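PDB 7A03: M32 carboxypeptidase from Chitinophagaceae bacterium, which probably acts as a metal-dependent carboxypeptidase of family M32, removing amino acids one at a time from the C-terminal end of peptides. Local coordinates for residues T251-D254 and N260-W263; R208-Q213 and A323-Q328; R220-D225 and S264-G269. All coordinates share one frame; numbering follows the deposited sequence.

Interaction 1 (T251-D254 and N260-W263)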
ATOM      1  N   THR A 251     -10.569   9.973   5.460  1.00 14.28           N
ATOM      2  CA  THR A 251     -10.999   8.908   6.338  1.00 13.05           C
ATOM      3  C   THR A 251     -12.488   8.714   6.139  1.00 15.02           C
ATOM      4  O   THR A 251     -13.137   9.446   5.384  1.00 15.50           O
ATOM      5  CB  THR A 251     -10.587   9.180   7.788  1.00 15.37           C
ATOM      6  OG1 THR A 251     -10.795   7.989   8.567  1.00 15.37           O
ATOM      7  CG2 THR A 251     -11.397  10.335   8.385  1.00 17.09           C
ATOM      8  N   ARG A 252     -13.029   7.713   6.819  1.00 14.91           N
ATOM      9  CA  ARG A 252     -14.452   7.447   6.819  1.00 17.36           C
ATOM     10  C   ARG A 252     -14.843   7.092   8.242  1.00 18.03           C
ATOM     11  O   ARG A 252     -14.070   6.471   8.977  1.00 18.09           O
ATOM     12  CB  ARG A 252     -14.800   6.278   5.889  1.00 19.38           C
ATOM     13  CG  ARG A 252     -13.864   5.100   6.039  1.00 31.42           C
ATOM     14  CD  ARG A 252     -14.306   3.904   5.214  1.00 39.75           C
ATOM     15  NE  ARG A 252     -13.574   2.701   5.601  1.00 43.98           N
ATOM     16  CZ  ARG A 252     -14.106   1.482   5.631  1.00 57.97           C
ATOM     17  NH1 ARG A 252     -15.379   1.305   5.298  1.00 62.45           N
ATOM     18  NH2 ARG A 252     -13.369   0.443   5.999  1.00 59.67           N
ATOM     19  N   ILE A 253     -16.043   7.483   8.630  1.00 17.57           N
ATOM     20  CA  ILE A 253     -16.526   7.266   9.985  1.00 14.42           C
ATOM     21  C   ILE A 253     -17.734   6.346   9.934  1.00 18.78           C
ATOM     22  O   ILE A 253     -18.665   6.586   9.158  1.00 20.96           O
ATOM     23  CB  ILE A 253     -16.895   8.597  10.657  1.00 14.46           C
ATOM     24  CG1 ILE A 253     -15.664   9.479  10.806  1.00 17.76           C
ATOM     25  CG2 ILE A 253     -17.540   8.343  12.034  1.00 19.23           C
ATOM     26  CD1 ILE A 253     -15.993  10.913  11.071  1.00 19.31           C
ATOM     27  N   ASP A 254     -17.724   5.303  10.773  1.00 16.55           N
ATOM     28  CA  ASP A 254     -18.892   4.459  11.022  1.00 14.16           C
ATOM     29  C   ASP A 254     -19.291   4.707  12.471  1.00 14.54           C
ATOM     30  O   ASP A 254     -18.534   4.368  13.388  1.00 16.96           O
ATOM     31  CB  ASP A 254     -18.574   2.979  10.788  1.00 17.35           C
ATOM     32  CG  ASP A 254     -19.816   2.105  10.794  1.00 21.65           C
ATOM     33  OD1 ASP A 254     -20.799   2.474  11.464  1.00 21.63           O
ATOM     34  OD2 ASP A 254     -19.816   1.044  10.126  1.00 28.51           O
ATOM     35  N   ASN A 260     -13.231   1.235  12.687  1.00 13.40           N
ATOM     36  CA  ASN A 260     -12.999   1.737  11.336  1.00 15.70           C
ATOM     37  C   ASN A 260     -12.100   2.969  11.348  1.00 17.80           C
ATOM     38  O   ASN A 260     -10.921   2.907  10.970  1.00 17.44           O
ATOM     39  CB  ASN A 260     -14.347   2.016  10.668  1.00 18.53           C
ATOM     40  CG  ASN A 260     -14.240   2.189   9.171  1.00 31.84           C
ATOM     41  OD1 ASN A 260     -13.319   2.829   8.667  1.00 42.38           O
ATOM     42  ND2 ASN A 260     -15.207   1.633   8.447  1.00 33.88           N
ATOM     43  N   MET A 261     -12.652   4.095  11.790  1.00 15.07           N
ATOM     44  CA  MET A 261     -12.013   5.377  11.533  1.00 13.60           C
ATOM     45  C   MET A 261     -10.651   5.492  12.194  1.00 14.09           C
ATOM     46  O   MET A 261      -9.703   5.977  11.568  1.00 14.21           O
ATOM     47  CB  MET A 261     -12.911   6.527  11.977  1.00 17.14           C
ATOM     48  CG  MET A 261     -12.388   7.888  11.561  1.00 14.48           C
ATOM     49  SD  MET A 261     -12.485   9.156  12.863  1.00 14.24           S
ATOM     50  CE  MET A 261     -11.343   8.481  14.080  1.00 16.82           C
ATOM     51  N   THR A 262     -10.545   5.104  13.473  1.00 13.05           N
ATOM     52  CA  THR A 262      -9.336   5.408  14.228  1.00 13.78           C
ATOM     53  C   THR A 262      -8.114   4.788  13.554  1.00 12.63           C
ATOM     54  O   THR A 262      -7.086   5.459  13.338  1.00 11.25           O
ATOM     55  CB  THR A 262      -9.496   4.937  15.679  1.00 15.14           C
ATOM     56  OG1 THR A 262     -10.321   5.887  16.377  1.00 14.56           O
ATOM     57  CG2 THR A 262      -8.153   4.830  16.385  1.00 15.43           C
ATOM     58  N   TRP A 263      -8.230   3.512  13.180  1.00 12.19           N
ATOM     59  CA  TRP A 263      -7.112   2.830  12.539  1.00 14.68           C
ATOM     60  C   TRP A 263      -6.938   3.245  11.082  1.00 13.69           C
ATOM     61  O   TRP A 263      -5.800   3.244  10.586  1.00 12.44           O
ATOM     62  CB  TRP A 263      -7.185   1.306  12.749  1.00 11.74           C
ATOM     63  CG  TRP A 263      -6.898   0.981  14.191  1.00 13.38           C
ATOM     64  CD1 TRP A 263      -5.686   0.709  14.752  1.00 13.20           C
ATOM     65  CD2 TRP A 263      -7.835   1.018  15.272  1.00 12.11           C
ATOM     66  NE1 TRP A 263      -5.819   0.546  16.113  1.00 14.00           N
ATOM     67  CE2 TRP A 263      -7.136   0.713  16.452  1.00 15.18           C
ATOM     68  CE3 TRP A 263      -9.212   1.245  15.346  1.00 13.70           C
ATOM     69  CZ2 TRP A 263      -7.766   0.651  17.691  1.00 14.92           C
ATOM     70  CZ3 TRP A 263      -9.831   1.194  16.570  1.00 12.28           C
ATOM     71  CH2 TRP A 263      -9.112   0.904  17.727  1.00 13.23           C
TER
HETATM   72  O   HOH W   1     -15.543   4.456  12.667  1.00 16.83           O
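Asn260 and Met261, near the start of helix 258-277, meet the loop that leads out of strand 247-251, so the contact folds a short strand-to-helix connection back on itself. Further along, this helix carries an HExxH sequence, consistent with a metallopeptidase.

Asn260 comes first. Its CG stands anti to the backbone N (chi1 -165°), which sends the amide out of the helix and over the Arg252 guanidinium. Asn260 ND2 lies over the centre of one face of the Arg252 guanidinium, 3.0 Å above its plane, and the two flat groups are turned 71° apart. Asn260 OD1 is only 3.1 Å from Arg252 NE, yet the angle is too poor for a hydrogen bond. The amide thus stands steeply on the guanidinium, its ND2 end directed at the middle of the face. Asparagine is short enough to sit there, and the extended chain of Arg252 carries the flat group beneath it.

Met261 follows with its hydrocarbon chain, set against two oxygens and one apolar neighbour. Met261 CB packs 3.2 Å from Arg252 O, and Met261 CG lies 3.4 Å from Thr251 OG1; both oxygens are buried here without any polar partner in the model. Ile253 CG1 runs alongside Met261 CG at 3.7 Å, the two chains heading in the same direction. An unbranched, bendable methionine can follow this uneven surface and then turn off towards Gln211 of helix 208-222. The backbones are joined through solvent: one water accepts hydrogen bonds from Asp254 N and Met261 N, each at 3.0 Å.

Interaction 2 (R208-Q213 and A323-Q328); sequences RDKQWQ and ALFPEQ
Lys210, Phe325 and Leu324 carry this contact, in which the first turn and a half of helix 208-222 meets the corner between helices 311-324 and 326-329. Lys210 works through its hydrocarbon chain. Lys210 CB lies 3.6 Å from Phe325 CZ and approaches the ring obliquely, while Lys210 CG rests 3.8 Å from Leu324 CD1. Further out, Lys210 CE comes to 3.4 Å from Leu324 O, a carbonyl at the end of a helix; its partial negative charge probably suits a methylene next to an ammonium group. A lysine fits this partly open seam because it lends a long apolar stem and can still turn its charged end away, which the bend at chi4 (41°) does.

Phe325 occupies the corner itself: it is the first residue to leave the helical conformation and also the N-cap position of the next helix. The Phe325 and Lys210 side chains run antiparallel past one another. Phe325 CZ reaches Gln211 CG at 3.9 Å, and the ring meets Gln211 N in the plane at its edge. Leu324 CG lies above one face of the same ring, nearer its margin than its middle. With an alanine replacing Leu324, the Phe325 face and Lys210 CG would probably lose a neighbour, leaving the lysine chain freer to turn.

Around the corner, Phe206 meets the Phe325 ring edge-to-face. Helix 208-222 turns other sides to the rest of the fold: Trp212 lies on strand 229-233, and Gln211 reaches Phe258 and Met261 of helix 258-277.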
ATOM      1  N   ARG A 208     -20.178  10.708  15.905  1.00 17.97           N
ATOM      2  CA  ARG A 208     -19.391  10.997  14.710  1.00 18.81           C
ATOM      3  C   ARG A 208     -18.446  12.171  14.923  1.00 20.71           C
ATOM      4  O   ARG A 208     -17.284  12.125  14.495  1.00 16.65           O
ATOM      5  CB  ARG A 208     -20.332  11.280  13.535  1.00 24.52           C
ATOM      6  CG  ARG A 208     -19.632  11.757  12.282  1.00 31.83           C
ATOM      7  CD  ARG A 208     -20.622  11.995  11.161  1.00 37.22           C
ATOM      8  NE  ARG A 208     -19.947  12.067   9.869  1.00 44.35           N
ATOM      9  CZ  ARG A 208     -19.750  11.021   9.072  1.00 47.57           C
ATOM     10  NH1 ARG A 208     -20.180   9.819   9.434  1.00 49.74           N
ATOM     11  NH2 ARG A 208     -19.124  11.176   7.912  1.00 44.99           N
ATOM     12  N   ASP A 209     -18.924  13.243  15.557  1.00 19.08           N
ATOM     13  CA  ASP A 209     -18.074  14.416  15.743  1.00 18.92           C
ATOM     14  C   ASP A 209     -16.929  14.116  16.704  1.00 16.78           C
ATOM     15  O   ASP A 209     -15.801  14.591  16.503  1.00 17.81           O
ATOM     16  CB  ASP A 209     -18.914  15.613  16.210  1.00 17.68           C
ATOM     17  CG  ASP A 209     -19.725  16.232  15.079  1.00 32.92           C
ATOM     18  OD1 ASP A 209     -19.571  15.798  13.912  1.00 33.29           O
ATOM     19  OD2 ASP A 209     -20.519  17.156  15.356  1.00 39.11           O
ATOM     20  N   LYS A 210     -17.197  13.303  17.734  1.00 17.78           N
ATOM     21  CA  LYS A 210     -16.133  12.872  18.634  1.00 13.99           C
ATOM     22  C   LYS A 210     -15.116  12.000  17.904  1.00 12.92           C
ATOM     23  O   LYS A 210     -13.908  12.165  18.091  1.00 14.62           O
ATOM     24  CB  LYS A 210     -16.719  12.124  19.831  1.00 14.39           C
ATOM     25  CG  LYS A 210     -17.398  13.015  20.882  1.00 23.62           C
ATOM     26  CD  LYS A 210     -18.116  12.143  21.912  1.00 26.60           C
ATOM     27  CE  LYS A 210     -18.339  12.873  23.221  1.00 39.64           C
ATOM     28  NZ  LYS A 210     -18.752  14.284  22.996  1.00 46.66           N
ATOM     29  N   GLN A 211     -15.574  11.085  17.052  1.00 13.96           N
ATOM     30  CA  GLN A 211     -14.618  10.305  16.266  1.00 16.36           C
ATOM     31  C   GLN A 211     -13.768  11.207  15.376  1.00 14.91           C
ATOM     32  O   GLN A 211     -12.543  11.034  15.275  1.00 12.93           O
ATOM     33  CB  GLN A 211     -15.332   9.246  15.430  1.00 13.56           C
ATOM     34  CG  GLN A 211     -15.934   8.117  16.239  1.00 15.74           C
ATOM     35  CD  GLN A 211     -16.228   6.929  15.375  1.00 16.13           C
ATOM     36  OE1 GLN A 211     -15.315   6.315  14.829  1.00 15.67           O
ATOM     37  NE2 GLN A 211     -17.499   6.600  15.221  1.00 16.98           N
ATOM     38  N   TRP A 212     -14.406  12.161  14.696  1.00 13.25           N
ATOM     39  CA  TRP A 212     -13.664  13.039  13.796  1.00 13.82           C
ATOM     40  C   TRP A 212     -12.538  13.744  14.538  1.00 13.26           C
ATOM     41  O   TRP A 212     -11.371  13.731  14.098  1.00 15.08           O
ATOM     42  CB  TRP A 212     -14.609  14.059  13.166  1.00 16.67           C
ATOM     43  CG  TRP A 212     -13.878  15.090  12.388  1.00 17.80           C
ATOM     44  CD1 TRP A 212     -13.516  16.326  12.816  1.00 19.07           C
ATOM     45  CD2 TRP A 212     -13.404  14.978  11.036  1.00 16.69           C
ATOM     46  NE1 TRP A 212     -12.847  17.000  11.823  1.00 19.71           N
ATOM     47  CE2 TRP A 212     -12.747  16.188  10.724  1.00 16.44           C
ATOM     48  CE3 TRP A 212     -13.445  13.964  10.070  1.00 16.63           C
ATOM     49  CZ2 TRP A 212     -12.174  16.433   9.469  1.00 15.46           C
ATOM     50  CZ3 TRP A 212     -12.872  14.208   8.813  1.00 17.96           C
ATOM     51  CH2 TRP A 212     -12.235  15.426   8.535  1.00 15.80           C
ATOM     52  N   GLN A 213     -12.868  14.343  15.694  1.00 14.10           N
ATOM     53  CA  GLN A 213     -11.856  15.082  16.439  1.00 14.32           C
ATOM     54  C   GLN A 213     -10.787  14.154  17.004  1.00 13.52           C
ATOM     55  O   GLN A 213      -9.619  14.549  17.091  1.00 16.62           O
ATOM     56  CB  GLN A 213     -12.505  15.931  17.532  1.00 19.91           C
ATOM     57  CG  GLN A 213     -11.550  16.917  18.195  1.00 17.07           C
ATOM     58  CD  GLN A 213     -10.936  17.875  17.208  1.00 22.73           C
ATOM     59  OE1 GLN A 213     -11.647  18.550  16.462  1.00 31.24           O
ATOM     60  NE2 GLN A 213      -9.608  17.926  17.175  1.00 21.84           N
ATOM     61  N   ALA A 323     -12.438   8.468  28.355  1.00 15.36           N
ATOM     62  CA  ALA A 323     -13.013   9.759  28.721  1.00 19.55           C
ATOM     63  C   ALA A 323     -13.867  10.325  27.599  1.00 22.08           C
ATOM     64  O   ALA A 323     -14.862  11.024  27.859  1.00 20.96           O
ATOM     65  CB  ALA A 323     -11.887  10.736  29.057  1.00 19.58           C
ATOM     66  N   LEU A 324     -13.482  10.054  26.349  1.00 17.21           N
ATOM     67  CA  LEU A 324     -14.243  10.548  25.211  1.00 18.51           C
ATOM     68  C   LEU A 324     -15.554   9.785  25.020  1.00 21.48           C
ATOM     69  O   LEU A 324     -16.565  10.374  24.617  1.00 19.65           O
ATOM     70  CB  LEU A 324     -13.378  10.435  23.960  1.00 17.52           C
ATOM     71  CG  LEU A 324     -13.884  11.097  22.698  1.00 20.45           C
ATOM     72  CD1 LEU A 324     -14.231  12.556  23.004  1.00 24.35           C
ATOM     73  CD2 LEU A 324     -12.803  11.000  21.654  1.00 22.88           C
ATOM     74  N   PHE A 325     -15.557   8.476  25.287  1.00 18.62           N
ATOM     75  CA  PHE A 325     -16.714   7.610  25.032  1.00 16.26           C
ATOM     76  C   PHE A 325     -17.059   6.807  26.287  1.00 17.59           C
ATOM     77  O   PHE A 325     -17.068   5.571  26.271  1.00 17.21           O
ATOM     78  CB  PHE A 325     -16.416   6.664  23.866  1.00 18.42           C
ATOM     79  CG  PHE A 325     -16.178   7.365  22.551  1.00 15.76           C
ATOM     80  CD1 PHE A 325     -17.224   7.973  21.892  1.00 15.59           C
ATOM     81  CD2 PHE A 325     -14.917   7.398  21.972  1.00 14.05           C
ATOM     82  CE1 PHE A 325     -17.025   8.611  20.670  1.00 18.30           C
ATOM     83  CE2 PHE A 325     -14.710   8.040  20.755  1.00 19.13           C
ATOM     84  CZ  PHE A 325     -15.770   8.649  20.109  1.00 17.07           C
ATOM     85  N   PRO A 326     -17.367   7.477  27.399  1.00 15.29           N
ATOM     86  CA  PRO A 326     -17.527   6.729  28.655  1.00 20.08           C
ATOM     87  C   PRO A 326     -18.728   5.800  28.667  1.00 14.49           C
ATOM     88  O   PRO A 326     -18.671   4.755  29.328  1.00 16.45           O
ATOM     89  CB  PRO A 326     -17.635   7.831  29.716  1.00 15.76           C
ATOM     90  CG  PRO A 326     -18.211   8.969  28.988  1.00 18.36           C
ATOM     91  CD  PRO A 326     -17.636   8.915  27.581  1.00 20.10           C
ATOM     92  N   GLU A 327     -19.802   6.127  27.937  1.00 15.35           N
ATOM     93  CA  GLU A 327     -20.958   5.237  27.911  1.00 17.31           C
ATOM     94  C   GLU A 327     -20.679   3.958  27.133  1.00 19.43           C
ATOM     95  O   GLU A 327     -21.360   2.951  27.341  1.00 19.68           O
ATOM     96  CB  GLU A 327     -22.190   5.949  27.352  1.00 23.20           C
ATOM     97  CG  GLU A 327     -23.471   5.159  27.563  1.00 34.25           C
ATOM     98  CD  GLU A 327     -24.725   5.979  27.354  1.00 49.95           C
ATOM     99  OE1 GLU A 327     -24.821   7.084  27.935  1.00 54.81           O
ATOM    100  OE2 GLU A 327     -25.620   5.506  26.617  1.00 49.63           O
ATOM    101  N   GLN A 328     -19.680   3.969  26.255  1.00 15.78           N
ATOM    102  CA  GLN A 328     -19.341   2.789  25.475  1.00 15.92           C
ATOM    103  C   GLN A 328     -18.175   2.015  26.064  1.00 18.45           C
ATOM    104  O   GLN A 328     -18.141   0.785  25.960  1.00 16.51           O
ATOM    105  CB  GLN A 328     -18.986   3.207  24.039  1.00 15.60           C
ATOM    106  CG  GLN A 328     -20.158   3.803  23.247  1.00 16.39           C
ATOM    107  CD  GLN A 328     -20.519   5.214  23.693  1.00 23.64           C
ATOM    108  OE1 GLN A 328     -19.641   6.039  24.001  1.00 21.07           O
ATOM    109  NE2 GLN A 328     -21.822   5.492  23.758  1.00 21.46           N
TER

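Interaction 3 (R220-D225 and S264-G269); sequences RQMGYD and SCIHEG
Met222 leaves the end of helix 208-222 with CG anti to its own carbonyl carbon (chi1 -73°), runs on extended through chi2 (163°), and turns only at chi3 (68°). The straight part carries the sulfur across to helix 258-277, and the final bend lays the methyl group on that helix's backbone. There Met222 CE lies 3.5 Å from Ile266 O and 3.7 Å from Gly269 C. Ile266 CG2 approaches both Met222 SD and Met222 CE at 4.1 Å; the two side chains cross at about a right angle. Nothing polar joins the segments, and all three touching residues are buried, so the contact is pure packing.

The residue types follow from this fit. Methionine is long and slim enough to reach a backbone one turn along from the isoleucine, and its terminal methyl, an apolar group, lies against the carbonyl oxygen. Gly269 accepts the methyl because it has no side chain: a CB there would stand about 2.6 Å from Met222 CE, a clash. Ile266 offers a broad, stiff hydrocarbon wall beside it. Trp303 of helix 293-307 touches both Met222 and Ile266, and Leu273 also touches the methionine.

Just beyond Met222 the helix stops in a Schellman motif at Gly223, whose positive phi would press a CB against the preceding carbonyl oxygen. Helix 258-277 is thus packed here against the end of helix 208-222 and against helix 293-307. On it, Gly269 directly follows His267 and Glu268, the first residues of an HExxH sequence. Although no metal is bound to its histidines in this structure, an HExxH sequence on a helix is characteristic of many MA-clan metallopeptidases, consistent with an M32 carboxypeptidase.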
ATOM      1  N   ARG A 220      -2.291  14.780  14.770  1.00 14.35           N
ATOM      2  CA  ARG A 220      -1.440  15.817  15.342  1.00 16.69           C
ATOM      3  C   ARG A 220      -0.374  15.202  16.242  1.00 12.23           C
ATOM      4  O   ARG A 220       0.817  15.523  16.135  1.00 13.92           O
ATOM      5  CB  ARG A 220      -2.313  16.792  16.141  1.00 17.94           C
ATOM      6  CG  ARG A 220      -1.714  18.175  16.308  1.00 35.28           C
ATOM      7  CD  ARG A 220      -2.430  19.175  15.413  1.00 46.27           C
ATOM      8  NE  ARG A 220      -3.859  19.246  15.702  1.00 48.99           N
ATOM      9  CZ  ARG A 220      -4.703  20.069  15.084  1.00 49.51           C
ATOM     10  NH1 ARG A 220      -4.256  20.890  14.144  1.00 46.35           N
ATOM     11  NH2 ARG A 220      -5.990  20.073  15.408  1.00 46.57           N
ATOM     12  N   GLN A 221      -0.784  14.291  17.124  1.00 14.14           N
ATOM     13  CA  GLN A 221       0.164  13.696  18.059  1.00 13.79           C
ATOM     14  C   GLN A 221       1.225  12.875  17.339  1.00 13.76           C
ATOM     15  O   GLN A 221       2.374  12.812  17.799  1.00 15.06           O
ATOM     16  CB  GLN A 221      -0.573  12.839  19.081  1.00 13.53           C
ATOM     17  CG  GLN A 221      -1.505  13.635  20.002  1.00 15.28           C
ATOM     18  CD  GLN A 221      -2.400  12.726  20.825  1.00 14.93           C
ATOM     19  OE1 GLN A 221      -1.998  11.616  21.171  1.00 18.64           O
ATOM     20  NE2 GLN A 221      -3.607  13.184  21.132  1.00 17.20           N
ATOM     21  N   MET A 222       0.867  12.253  16.208  1.00 14.31           N
ATOM     22  CA  MET A 222       1.846  11.491  15.432  1.00 13.74           C
ATOM     23  C   MET A 222       2.892  12.397  14.803  1.00 14.42           C
ATOM     24  O   MET A 222       4.020  11.956  14.551  1.00 15.37           O
ATOM     25  CB  MET A 222       1.152  10.685  14.332  1.00 13.34           C
ATOM     26  CG  MET A 222       0.374   9.471  14.836  1.00 14.17           C
ATOM     27  SD  MET A 222      -0.802   8.863  13.615  1.00 14.60           S
ATOM     28  CE  MET A 222       0.287   8.225  12.328  1.00 12.88           C
ATOM     29  N   GLY A 223       2.540  13.658  14.537  1.00 13.96           N
ATOM     30  CA  GLY A 223       3.464  14.592  13.911  1.00 14.43           C
ATOM     31  C   GLY A 223       3.003  15.102  12.553  1.00 11.75           C
ATOM     32  O   GLY A 223       3.787  15.741  11.849  1.00 14.30           O
ATOM     33  N   TYR A 224       1.763  14.819  12.165  1.00 13.17           N
ATOM     34  CA  TYR A 224       1.248  15.308  10.891  1.00 10.85           C
ATOM     35  C   TYR A 224       1.150  16.830  10.933  1.00 16.12           C
ATOM     36  O   TYR A 224       0.602  17.407  11.881  1.00 17.25           O
ATOM     37  CB  TYR A 224      -0.130  14.695  10.673  1.00 14.51           C
ATOM     38  CG  TYR A 224      -0.823  14.986   9.348  1.00 12.11           C
ATOM     39  CD1 TYR A 224      -0.131  14.970   8.152  1.00 13.37           C
ATOM     40  CD2 TYR A 224      -2.191  15.236   9.319  1.00 14.03           C
ATOM     41  CE1 TYR A 224      -0.797  15.218   6.946  1.00 13.49           C
ATOM     42  CE2 TYR A 224      -2.853  15.475   8.134  1.00 15.08           C
ATOM     43  CZ  TYR A 224      -2.145  15.471   6.960  1.00 12.14           C
ATOM     44  OH  TYR A 224      -2.818  15.701   5.779  1.00 13.01           O
ATOM     45  N   ASP A 225       1.720  17.488   9.926  1.00 14.97           N
ATOM     46  CA  ASP A 225       1.765  18.951   9.891  1.00 13.26           C
ATOM     47  C   ASP A 225       0.491  19.417   9.197  1.00 14.41           C
ATOM     48  O   ASP A 225       0.365  19.321   7.970  1.00 13.04           O
ATOM     49  CB  ASP A 225       3.026  19.407   9.162  1.00 13.99           C
ATOM     50  CG  ASP A 225       3.145  20.927   9.066  1.00 15.20           C
ATOM     51  OD1 ASP A 225       2.222  21.636   9.513  1.00 18.04           O
ATOM     52  OD2 ASP A 225       4.181  21.394   8.539  1.00 17.77           O
ATOM     53  N   SER A 264      -8.019   3.621  10.381  1.00 14.48           N
ATOM     54  CA  SER A 264      -7.829   4.220   9.060  1.00 14.49           C
ATOM     55  C   SER A 264      -6.980   5.489   9.166  1.00 10.87           C
ATOM     56  O   SER A 264      -6.074   5.733   8.350  1.00 11.79           O
ATOM     57  CB  SER A 264      -9.181   4.563   8.427  1.00 16.01           C
ATOM     58  OG  SER A 264      -9.904   3.403   8.066  1.00 18.94           O
ATOM     59  N   CYS A 265      -7.296   6.329  10.153  1.00 11.80           N
ATOM     60  CA  CYS A 265      -6.593   7.591  10.316  1.00 10.68           C
ATOM     61  C   CYS A 265      -5.125   7.339  10.631  1.00 10.79           C
ATOM     62  O   CYS A 265      -4.242   7.985  10.067  1.00 12.96           O
ATOM     63  CB  CYS A 265      -7.218   8.331  11.494  1.00 11.40           C
ATOM     64  SG  CYS A 265      -8.742   9.187  11.110  1.00 12.37           S
ATOM     65  N   ILE A 266      -4.834   6.386  11.528  1.00 11.00           N
ATOM     66  CA  ILE A 266      -3.429   6.131  11.849  1.00 11.75           C
ATOM     67  C   ILE A 266      -2.690   5.577  10.634  1.00 11.15           C
ATOM     68  O   ILE A 266      -1.539   5.949  10.353  1.00 11.88           O
ATOM     69  CB  ILE A 266      -3.311   5.184  13.057  1.00 11.39           C
ATOM     70  CG1 ILE A 266      -4.009   5.798  14.288  1.00 11.45           C
ATOM     71  CG2 ILE A 266      -1.839   4.876  13.336  1.00 11.69           C
ATOM     72  CD1 ILE A 266      -4.196   4.826  15.420  1.00 14.78           C
ATOM     73  N   HIS A 267      -3.354   4.695   9.884  1.00 11.09           N
ATOM     74  CA  HIS A 267      -2.771   4.101   8.684  1.00 11.32           C
ATOM     75  C   HIS A 267      -2.397   5.182   7.660  1.00 10.89           C
ATOM     76  O   HIS A 267      -1.244   5.259   7.171  1.00 12.56           O
ATOM     77  CB  HIS A 267      -3.820   3.141   8.125  1.00 12.34           C
ATOM     78  CG  HIS A 267      -3.380   2.364   6.930  1.00 13.36           C
ATOM     79  ND1 HIS A 267      -2.872   1.083   7.013  1.00 14.34           N
ATOM     80  CD2 HIS A 267      -3.396   2.680   5.615  1.00 13.62           C
ATOM     81  CE1 HIS A 267      -2.609   0.639   5.796  1.00 13.57           C
ATOM     82  NE2 HIS A 267      -2.906   1.595   4.930  1.00 16.34           N
ATOM     83  N   GLU A 268      -3.358   6.071   7.359  1.00 11.93           N
ATOM     84  CA  GLU A 268      -3.070   7.161   6.431  1.00 11.79           C
ATOM     85  C   GLU A 268      -2.032   8.117   7.002  1.00 11.67           C
ATOM     86  O   GLU A 268      -1.166   8.598   6.268  1.00 11.35           O
ATOM     87  CB  GLU A 268      -4.344   7.915   6.042  1.00 11.74           C
ATOM     88  CG  GLU A 268      -5.428   7.041   5.441  1.00 14.06           C
ATOM     89  CD  GLU A 268      -4.955   6.206   4.261  1.00 12.83           C
ATOM     90  OE1 GLU A 268      -4.068   6.639   3.518  1.00 12.02           O
ATOM     91  OE2 GLU A 268      -5.473   5.085   4.086  1.00 15.58           O
ATOM     92  N   GLY A 269      -2.091   8.393   8.307  1.00 11.57           N
ATOM     93  CA  GLY A 269      -1.050   9.188   8.922  1.00 11.38           C
ATOM     94  C   GLY A 269       0.335   8.659   8.614  1.00 12.92           C
ATOM     95  O   GLY A 269       1.269   9.430   8.369  1.00 13.04           O
TER

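Helix 258-277 is the shared element of interactions 1 and 3, and helix 208-222 that of interactions 2 and 3. Along the chain interaction 1 falls between the two ends that interaction 3 joins, and both fall between those of interaction 2. The centres of interactions 1 and 2 are about 12 Å apart, those of 1 and 3 about 13 Å, and those of 2 and 3 about 18 Å. Interactions 1 and 2 touch, with a probable hydrogen bond between Asp254 O and Gln211 NE2. Together the contacts pack the probable active-site helix against its incoming loop and helix 208-222, with a surface corner beyond.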